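Side-chain contacts in transcriptional regulator, IclR family (Ruegeria sp. TM1040, PDB 3R4K), which probably acts as an IclR-family transcriptional regulator, binding DNA through a helix-turn-helix domain under control of a GAF-related C-terminal domain: residues Gly95-Leu100 with Val123-Ala128; Thr136-Ala141 with Ala213-Ala218; Leu143-Pro148 with Ala200-Gly205. All coordinates share one frame; numbering follows the deposited sequence.

Contact 1: residues Gly95-Leu100 with Val123-Ala128; sequences GETTHL and VMMEDA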
# COMPACT_ATOMS: atom_id res chain seq x y z
N GLY A 95 -23.67 2.83 -22.21
CA GLY A 95 -23.78 2.20 -23.53
C GLY A 95 -22.54 2.41 -24.38
O GLY A 95 -22.52 2.09 -25.57
N GLU A 96 -21.46 2.89 -23.74
CA GLU A 96 -20.20 3.23 -24.39
C GLU A 96 -18.99 2.51 -23.79
O GLU A 96 -19.10 1.87 -22.75
CB GLU A 96 -19.99 4.75 -24.32
CG GLU A 96 -21.13 5.55 -24.94
CD GLU A 96 -21.37 5.38 -26.43
OE1 GLU A 96 -20.50 4.79 -27.12
OE2 GLU A 96 -22.40 5.89 -26.92
N THR A 97 -17.84 2.58 -24.48
CA THR A 97 -16.58 1.97 -24.06
C THR A 97 -16.01 2.74 -22.89
O THR A 97 -15.94 3.97 -22.94
CB THR A 97 -15.60 1.95 -25.25
OG1 THR A 97 -16.20 1.19 -26.31
CG2 THR A 97 -14.20 1.37 -24.88
N THR A 98 -15.59 2.03 -21.85
CA THR A 98 -14.98 2.63 -20.67
C THR A 98 -13.55 2.12 -20.54
O THR A 98 -13.26 1.01 -20.96
CB THR A 98 -15.83 2.35 -19.42
OG1 THR A 98 -15.95 0.94 -19.27
CG2 THR A 98 -17.21 2.98 -19.50
N HIS A 99 -12.65 2.94 -20.00
CA HIS A 99 -11.27 2.50 -19.81
C HIS A 99 -10.58 3.20 -18.65
O HIS A 99 -10.87 4.35 -18.33
CB HIS A 99 -10.42 2.62 -21.09
CG HIS A 99 -10.28 4.00 -21.66
ND1 HIS A 99 -9.09 4.70 -21.55
CD2 HIS A 99 -11.16 4.72 -22.39
CE1 HIS A 99 -9.29 5.85 -22.17
NE2 HIS A 99 -10.53 5.90 -22.70
N LEU A 100 -9.68 2.45 -18.00
CA LEU A 100 -8.85 2.93 -16.90
C LEU A 100 -7.43 3.06 -17.41
O LEU A 100 -6.87 2.11 -17.97
CB LEU A 100 -8.94 1.99 -15.67
CG LEU A 100 -8.02 2.34 -14.47
CD1 LEU A 100 -8.41 3.68 -13.80
CD2 LEU A 100 -7.97 1.17 -13.46
N VAL A 123 -16.19 2.36 -29.66
CA VAL A 123 -14.83 2.87 -29.68
C VAL A 123 -13.96 1.67 -29.26
O VAL A 123 -14.11 1.16 -28.14
CB VAL A 123 -14.62 4.12 -28.80
CG1 VAL A 123 -13.16 4.58 -28.87
CG2 VAL A 123 -15.55 5.25 -29.20
N MSE A 124 -13.13 1.17 -30.17
CA MSE A 124 -12.29 0.02 -29.87
C MSE A 124 -10.93 0.43 -29.29
O MSE A 124 -10.39 1.47 -29.65
CB MSE A 124 -12.12 -0.86 -31.10
CG MSE A 124 -10.97 -1.84 -30.95
SE MSE A 124 -10.82 -3.17 -32.32
CE MSE A 124 -8.87 -2.88 -32.79
N MSE A 125 -10.41 -0.39 -28.36
CA MSE A 125 -9.15 -0.20 -27.66
C MSE A 125 -8.29 -1.44 -27.65
O MSE A 125 -8.73 -2.56 -27.93
CB MSE A 125 -9.40 0.17 -26.20
CG MSE A 125 -10.54 1.10 -26.02
SE MSE A 125 -10.01 2.54 -24.95
CE MSE A 125 -8.58 3.40 -26.06
N GLU A 126 -7.04 -1.22 -27.22
CA GLU A 126 -6.02 -2.22 -26.96
C GLU A 126 -5.36 -1.82 -25.67
O GLU A 126 -5.16 -0.61 -25.42
CB GLU A 126 -5.02 -2.30 -28.12
CG GLU A 126 -4.53 -3.71 -28.38
CD GLU A 126 -3.54 -3.81 -29.53
OE1 GLU A 126 -2.39 -4.25 -29.29
OE2 GLU A 126 -3.92 -3.46 -30.67
N ASP A 127 -5.10 -2.79 -24.78
CA ASP A 127 -4.46 -2.44 -23.52
C ASP A 127 -2.99 -2.13 -23.78
O ASP A 127 -2.42 -2.62 -24.77
CB ASP A 127 -4.67 -3.52 -22.46
CG ASP A 127 -6.10 -3.57 -21.94
OD1 ASP A 127 -6.76 -2.49 -21.88
OD2 ASP A 127 -6.55 -4.68 -21.57
N ALA A 128 -2.40 -1.27 -22.94
CA ALA A 128 -1.03 -0.75 -22.98
C ALA A 128 -0.89 0.36 -24.05
O ALA A 128 0.23 0.73 -24.42
CB ALA A 128 -0.00 -1.86 -23.20
O HOH W 1 -17.98 3.51 -27.34
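In the profilin-like, GAF-related C-terminal domain, Thr97 and His99 at the start of strand 97-104 meet Val123 and Met125 of the loop between strands 107-114 and 129-131. The polar half of the contact is one direct hydrogen bond: Thr97 OG1 donates to Val123 O over 2.8 Å. The hydroxyl lies in the plane of that carbonyl, on a lone pair. A water reinforces this end. It donates to Glu96 OE1 at 2.8 Å. It also accepts from Thr97 N at 3.0 Å, and its third bond, from Val123 N, is 3.1 Å long. One oxygen thereby joins the Glu96 carboxylate to two backbone N-H groups, one from each segment.

The other half is apolar and involves Met125, a selenomethionine here. Its CG touches Thr97 CG2 at 3.8 Å, and beyond this its bent chain carries SE over one face of the His99 imidazole. The selenium lies 3.8 Å from the His99 ring centroid, 24° off the ring normal, and is displaced toward the CG-CD2 side; this is the selenium counterpart of a Met-aromatic contact. Chi1 of 61° brings the His99 ring to the loop side of the strand, and chi2 of 107° turns one face to the selenium.

Around the contact, Met125 N is hydrogen-bonded to Tyr115 OH, and Arg222 forms a salt bridge with Glu96. Strand 97-104 lies between strands 107-114 and 210-219, so the loop residues cover one face of an inner strand, while Thr98 turns away from them and packs against Leu90 of helix 79-94.

Contact 2: residues Thr136-Ala141 with Ala213-Ala218; sequences TASGLA and ALAVAA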
# COMPACT_ATOMS: atom_id res chain seq x y z
N THR A 136 -6.01 13.85 -24.79
CA THR A 136 -7.06 12.94 -24.28
C THR A 136 -7.73 13.56 -23.06
O THR A 136 -7.09 14.33 -22.34
CB THR A 136 -6.49 11.54 -23.93
OG1 THR A 136 -5.56 11.64 -22.85
CG2 THR A 136 -5.84 10.83 -25.09
N ALA A 137 -8.99 13.19 -22.80
CA ALA A 137 -9.72 13.61 -21.60
C ALA A 137 -9.00 13.02 -20.37
O ALA A 137 -8.82 13.73 -19.38
CB ALA A 137 -11.17 13.15 -21.67
N SER A 138 -8.54 11.75 -20.48
CA SER A 138 -7.80 11.03 -19.44
C SER A 138 -6.52 11.78 -19.08
O SER A 138 -6.26 12.00 -17.90
CB SER A 138 -7.49 9.60 -19.87
OG SER A 138 -8.68 8.91 -20.21
N GLY A 139 -5.77 12.20 -20.11
CA GLY A 139 -4.54 12.96 -19.95
C GLY A 139 -4.75 14.30 -19.28
O GLY A 139 -3.97 14.68 -18.40
N LEU A 140 -5.83 15.02 -19.66
CA LEU A 140 -6.18 16.33 -19.08
C LEU A 140 -6.61 16.17 -17.62
O LEU A 140 -6.23 17.00 -16.79
CB LEU A 140 -7.26 17.06 -19.90
CG LEU A 140 -6.84 17.51 -21.30
CD1 LEU A 140 -8.05 17.74 -22.19
CD2 LEU A 140 -5.96 18.75 -21.26
N ALA A 141 -7.37 15.10 -17.31
CA ALA A 141 -7.82 14.78 -15.94
C ALA A 141 -6.61 14.55 -15.01
O ALA A 141 -6.61 15.04 -13.89
CB ALA A 141 -8.73 13.55 -15.95
N ALA A 213 -6.74 7.83 -14.54
CA ALA A 213 -8.06 8.33 -14.89
C ALA A 213 -8.97 7.25 -15.39
O ALA A 213 -8.53 6.31 -16.06
CB ALA A 213 -7.95 9.43 -15.95
N LEU A 214 -10.28 7.41 -15.09
CA LEU A 214 -11.37 6.57 -15.52
C LEU A 214 -12.13 7.33 -16.61
O LEU A 214 -12.49 8.49 -16.40
CB LEU A 214 -12.27 6.20 -14.33
CG LEU A 214 -13.46 5.30 -14.65
CD1 LEU A 214 -13.00 3.96 -15.17
CD2 LEU A 214 -14.35 5.14 -13.45
N ALA A 215 -12.31 6.72 -17.79
CA ALA A 215 -12.92 7.42 -18.91
C ALA A 215 -14.02 6.66 -19.61
O ALA A 215 -14.09 5.43 -19.52
CB ALA A 215 -11.85 7.79 -19.93
N VAL A 216 -14.86 7.43 -20.34
CA VAL A 216 -15.95 6.96 -21.21
C VAL A 216 -15.66 7.51 -22.60
O VAL A 216 -15.65 8.73 -22.77
CB VAL A 216 -17.36 7.39 -20.67
CG1 VAL A 216 -18.48 7.07 -21.66
CG2 VAL A 216 -17.64 6.74 -19.32
N ALA A 217 -15.36 6.63 -23.58
CA ALA A 217 -15.08 6.99 -24.98
C ALA A 217 -16.27 6.66 -25.83
O ALA A 217 -16.74 5.52 -25.85
CB ALA A 217 -13.85 6.25 -25.49
N ALA A 218 -16.80 7.66 -26.51
CA ALA A 218 -17.98 7.47 -27.34
C ALA A 218 -17.82 8.05 -28.74
O ALA A 218 -17.09 9.03 -28.91
CB ALA A 218 -19.16 8.12 -26.65
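Ser138, in the first turn of helix 137-143, packs against Ala213 and Ala215 of strand 210-219. Ala213 CB reaches Ser138 O at 3.6 Å and Ser138 CB at 4.0 Å, so one strand methyl meets both the backbone and the side chain of the serine. Two residues along the strand, on the same face, Ala215 CB lies 3.4 Å from Ser138 OG. The hydroxyl gets there by extending opposite its own carbonyl carbon, beside the backbone N (chi1 -56°). One helical turn after Ser138, Ala141 CB adds a methyl-to-methyl contact with Ala213 CB at 4.2 Å.

The second shell fixes the helix that brings these groups in. Thr136 is the N-cap: its OG1 accepts from Gly139 N over 2.8 Å, with an angle of 146° at the hydrogen, and is also hydrogen-bonded to Thr132 O. On the sheet side, Ala213 and Ala215 pair through their backbones with Ser101 and His99 of strand 97-104. Those two residues also touch Ser138, which therefore rests across two neighbouring strands.

Helix 137-143 thus packs on the six-stranded antiparallel sheet of the GAF-related C-terminal domain. The axes of segments 137-141 and 213-218 run roughly antiparallel, at 149°, and come within 8.0 Å. No hydrogen bond joins the two segments; alanine methyls meet each other and the carbonyl oxygen, CB and hydroxyl of Ser138. The chemistry is mainly van der Waals, and the small side chains are consistent with so close an approach in a fully buried contact.

Contact 3: residues Leu143-Pro148 with Ala200-Gly205; sequences LAYSEP and AVPIFG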
# COMPACT_ATOMS: atom_id res chain seq x y z
N LEU A 143 -3.29 15.54 -15.71
CA LEU A 143 -2.49 16.77 -15.73
C LEU A 143 -3.04 17.80 -14.75
O LEU A 143 -2.27 18.45 -14.05
CB LEU A 143 -2.46 17.35 -17.15
CG LEU A 143 -1.14 17.94 -17.62
CD1 LEU A 143 0.02 16.96 -17.44
CD2 LEU A 143 -1.23 18.36 -19.07
N ALA A 144 -4.37 17.93 -14.69
CA ALA A 144 -5.04 18.90 -13.84
C ALA A 144 -4.78 18.68 -12.34
O ALA A 144 -4.88 19.63 -11.56
CB ALA A 144 -6.53 18.86 -14.11
N TYR A 145 -4.41 17.45 -11.94
CA TYR A 145 -4.15 17.13 -10.54
C TYR A 145 -2.72 16.65 -10.30
O TYR A 145 -2.42 16.07 -9.25
CB TYR A 145 -5.18 16.12 -10.05
CG TYR A 145 -6.56 16.74 -9.97
CD1 TYR A 145 -6.91 17.56 -8.91
CD2 TYR A 145 -7.48 16.58 -11.00
CE1 TYR A 145 -8.16 18.16 -8.84
CE2 TYR A 145 -8.74 17.18 -10.94
CZ TYR A 145 -9.08 17.96 -9.85
OH TYR A 145 -10.32 18.52 -9.75
N SER A 146 -1.83 16.98 -11.25
CA SER A 146 -0.41 16.70 -11.19
C SER A 146 0.35 17.91 -10.60
O SER A 146 -0.22 19.02 -10.51
CB SER A 146 0.12 16.34 -12.57
OG SER A 146 -0.14 14.98 -12.87
N GLU A 147 1.61 17.71 -10.20
CA GLU A 147 2.46 18.76 -9.63
C GLU A 147 2.73 19.86 -10.67
O GLU A 147 2.95 19.53 -11.84
CB GLU A 147 3.79 18.19 -9.11
CG GLU A 147 3.74 17.65 -7.69
CD GLU A 147 3.18 18.57 -6.62
OE1 GLU A 147 3.84 19.58 -6.28
OE2 GLU A 147 2.07 18.26 -6.12
N PRO A 148 2.73 21.15 -10.27
CA PRO A 148 2.97 22.23 -11.24
C PRO A 148 4.23 22.02 -12.08
O PRO A 148 4.20 22.32 -13.27
CB PRO A 148 3.08 23.48 -10.37
CG PRO A 148 2.27 23.16 -9.16
CD PRO A 148 2.49 21.70 -8.91
N ALA A 200 -13.63 12.13 -18.80
CA ALA A 200 -12.74 11.46 -17.85
C ALA A 200 -12.69 12.16 -16.51
O ALA A 200 -12.82 13.38 -16.43
CB ALA A 200 -11.34 11.34 -18.41
N VAL A 201 -12.50 11.36 -15.46
CA VAL A 201 -12.37 11.80 -14.07
C VAL A 201 -11.04 11.27 -13.53
O VAL A 201 -10.65 10.15 -13.89
CB VAL A 201 -13.57 11.41 -13.15
CG1 VAL A 201 -14.84 12.16 -13.54
CG2 VAL A 201 -13.81 9.90 -13.11
N PRO A 202 -10.33 12.01 -12.65
CA PRO A 202 -9.09 11.46 -12.09
C PRO A 202 -9.36 10.41 -11.01
O PRO A 202 -10.41 10.43 -10.36
CB PRO A 202 -8.41 12.70 -11.51
CG PRO A 202 -9.56 13.58 -11.10
CD PRO A 202 -10.65 13.35 -12.09
N ILE A 203 -8.42 9.48 -10.84
CA ILE A 203 -8.45 8.43 -9.82
C ILE A 203 -7.31 8.77 -8.88
O ILE A 203 -6.18 9.04 -9.34
CB ILE A 203 -8.37 6.99 -10.41
CG1 ILE A 203 -9.54 6.72 -11.39
CG2 ILE A 203 -8.31 5.91 -9.31
CD1 ILE A 203 -11.03 6.82 -10.80
N PHE A 204 -7.62 8.84 -7.59
CA PHE A 204 -6.64 9.21 -6.58
C PHE A 204 -6.32 8.02 -5.72
O PHE A 204 -7.23 7.26 -5.36
CB PHE A 204 -7.17 10.38 -5.73
CG PHE A 204 -7.40 11.67 -6.50
CD1 PHE A 204 -6.34 12.47 -6.90
CD2 PHE A 204 -8.69 12.10 -6.77
CE1 PHE A 204 -6.56 13.66 -7.61
CE2 PHE A 204 -8.91 13.30 -7.47
CZ PHE A 204 -7.84 14.07 -7.88
N GLY A 205 -5.04 7.88 -5.37
CA GLY A 205 -4.57 6.80 -4.50
C GLY A 205 -4.70 7.10 -3.01
O GLY A 205 -5.13 8.20 -2.63
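Two aromatic rings, Tyr145 and Phe204, form a T-shaped pair that joins the turn after helix 137-143 to strand 196-204 in the sheet of the C-terminal domain. The edge of Phe204 points at one face of Tyr145: the planes stand at 89° and the centroids are 5.3 Å apart. The leading atom, Phe204 CZ, comes 3.6 Å from Tyr145 CG, near the rim of the ring. Its neighbour Phe204 CE1 touches the methylene, Tyr145 CB, at 3.7 Å. Tyr145 CG stands opposite the carbonyl carbon (chi1 -69°), which carries the ring to Pro202 and Phe204.

Aliphatic contact is supplied by Pro202, whose CG lies 3.7 Å from Tyr145 CD2 and equally close to Tyr145 CE2, approaching the ring obliquely.

Among hydrogen bonds, Ser146 N to Leu143 O, 3.2 Å, closes a type I turn that carries the tyrosine, and Tyr145 OH makes a weak hydrogen bond to Arg181 O.

Phe254, an edge-to-face partner of Phe204, and Pro255 of the C-terminal tail lie beside the rings. With no hydrogen bond between the segments, the contact rests on dispersion, and the near-perpendicular planes are the geometry expected when a ring C-H edge faces a pi cloud.

All three contacts lie in the C-terminal domain and reach its six-stranded antiparallel sheet, through strands 97-104, 210-219 and 196-204, which are consecutive neighbours in it. The centres of contacts 1 and 2 are about 10 Å apart, those of contacts 2 and 3 about 11 Å, and those of contacts 1 and 3 about 20 Å. Probable backbone hydrogen bonds join them: His99 O to Ala215 N at 2.8 Å, and Leu214 N to Val201 O at 3.0 Å. Along the chain contact 1 closes first, and contact 3 is nested inside the loop closed by contact 2. The sheet thus receives a loop, a helix and a turn in succession across its strands, consistent with a compact GAF-like domain.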